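Local coordinates for molybdenum-binding-protein (Azotobacter vinelandii, PDB 1H9M) that binds molybdate in the cytoplasm and probably serves molybdenum homeostasis, storing or buffering the oxyanion, at residues G86-I91 against P126-S131. Numbering follows the deposited sequence.
Sequences GTVKTI and PGASAS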
# COMPACT_ATOMS: atom_id res chain seq x y z
N GLY A 86 16.87 -11.55 -7.70
CA GLY A 86 16.80 -12.38 -8.92
C GLY A 86 17.30 -11.58 -10.11
O GLY A 86 18.12 -10.67 -10.00
N THR A 87 16.74 -11.93 -11.24
CA THR A 87 17.03 -11.40 -12.56
C THR A 87 15.79 -10.96 -13.35
O THR A 87 14.82 -11.71 -13.38
CB THR A 87 17.91 -12.37 -13.38
OG1 THR A 87 18.28 -11.74 -14.60
CG2 THR A 87 17.18 -13.66 -13.65
N VAL A 88 15.88 -9.80 -13.95
CA VAL A 88 14.77 -9.32 -14.76
C VAL A 88 14.48 -10.30 -15.88
O VAL A 88 15.44 -10.75 -16.57
CB VAL A 88 15.01 -7.93 -15.34
CG1 VAL A 88 13.86 -7.56 -16.30
CG2 VAL A 88 15.19 -6.89 -14.24
N LYS A 89 13.27 -10.77 -15.98
CA LYS A 89 12.83 -11.68 -17.04
C LYS A 89 12.20 -10.88 -18.17
O LYS A 89 12.59 -11.00 -19.35
CB LYS A 89 11.86 -12.69 -16.44
CG LYS A 89 11.30 -13.73 -17.40
CD LYS A 89 10.14 -14.48 -16.76
CE LYS A 89 9.40 -15.32 -17.77
NZ LYS A 89 7.93 -15.34 -17.49
N THR A 90 11.08 -10.19 -17.88
CA THR A 90 10.37 -9.43 -18.90
C THR A 90 10.04 -8.00 -18.40
O THR A 90 10.04 -7.73 -17.19
CB THR A 90 9.04 -10.07 -19.29
OG1 THR A 90 8.20 -10.25 -18.15
CG2 THR A 90 9.19 -11.46 -19.91
N ILE A 91 9.96 -7.08 -19.35
CA ILE A 91 9.51 -5.71 -19.10
C ILE A 91 8.42 -5.38 -20.12
O ILE A 91 8.60 -5.55 -21.33
CB ILE A 91 10.58 -4.64 -19.12
CG1 ILE A 91 11.71 -5.00 -18.13
CG2 ILE A 91 10.05 -3.26 -18.73
CD1 ILE A 91 12.82 -3.99 -18.02
N PRO A 126 15.97 -7.17 -19.49
CA PRO A 126 15.97 -8.60 -19.32
C PRO A 126 17.41 -9.05 -19.06
O PRO A 126 18.34 -8.52 -19.67
CB PRO A 126 15.34 -9.12 -20.61
CG PRO A 126 14.45 -7.97 -21.04
CD PRO A 126 15.24 -6.74 -20.72
N GLY A 127 17.61 -9.88 -18.03
CA GLY A 127 18.96 -10.31 -17.69
C GLY A 127 19.58 -9.63 -16.48
O GLY A 127 20.42 -10.23 -15.80
N ALA A 128 19.11 -8.42 -16.16
CA ALA A 128 19.62 -7.60 -15.11
C ALA A 128 19.30 -8.10 -13.69
O ALA A 128 18.20 -8.62 -13.53
CB ALA A 128 19.19 -6.14 -15.23
N SER A 129 20.28 -7.93 -12.81
CA SER A 129 20.10 -8.33 -11.42
C SER A 129 19.21 -7.23 -10.75
O SER A 129 19.59 -6.07 -10.84
CB SER A 129 21.37 -8.33 -10.54
OG SER A 129 22.47 -8.79 -11.30
N ALA A 130 18.32 -7.74 -9.94
CA ALA A 130 17.55 -6.73 -9.15
C ALA A 130 16.85 -7.45 -8.03
O ALA A 130 16.74 -8.65 -8.02
CB ALA A 130 16.52 -6.06 -10.06
N SER A 131 16.49 -6.68 -6.97
CA SER A 131 15.77 -7.30 -5.85
C SER A 131 14.34 -6.67 -5.73
O SER A 131 14.26 -5.47 -6.00
CB SER A 131 16.45 -6.96 -4.53
OG SER A 131 17.79 -7.50 -4.50
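V88 meets the turn at P126-A128 with both its backbone and its side chain, a compact example of how a loop is drawn into a strand edge before true pairing starts. From CB, which faces A128 O at 3.7 Å, the side chain forks. CG1, anti to the backbone N (chi1 174°), reaches P126, lying 3.8 Å from its CA. The other branch, CG2, stands beside the backbone N and passes A128 O to meet A128 CB at 4.2 Å, with A130 CB slightly farther off. An alanine here would probably leave a gap beside P126 and A128 where the two methyls had packed. The backbone bonds are short and straight: V88 N gives its hydrogen to A128 O (2.6 Å), and G127 N returns one to V88 O (2.8 Å). G127 has a positive phi (104°) at which a side chain would crowd the preceding carbonyl. A short, strongly turned antiparallel pairing follows, G86 and A130 exchanging two N-H···O bonds while T87 and S129 form the non-hydrogen-bonded pair. L124 and L102 pack on V88, and K89 bears a salt bridge to E109. Strand 129-134, in the second TOBE domain, lies in an antiparallel sheet between strands 68-70 and 82-93, the latter flanked on its other edge by strand 97-104.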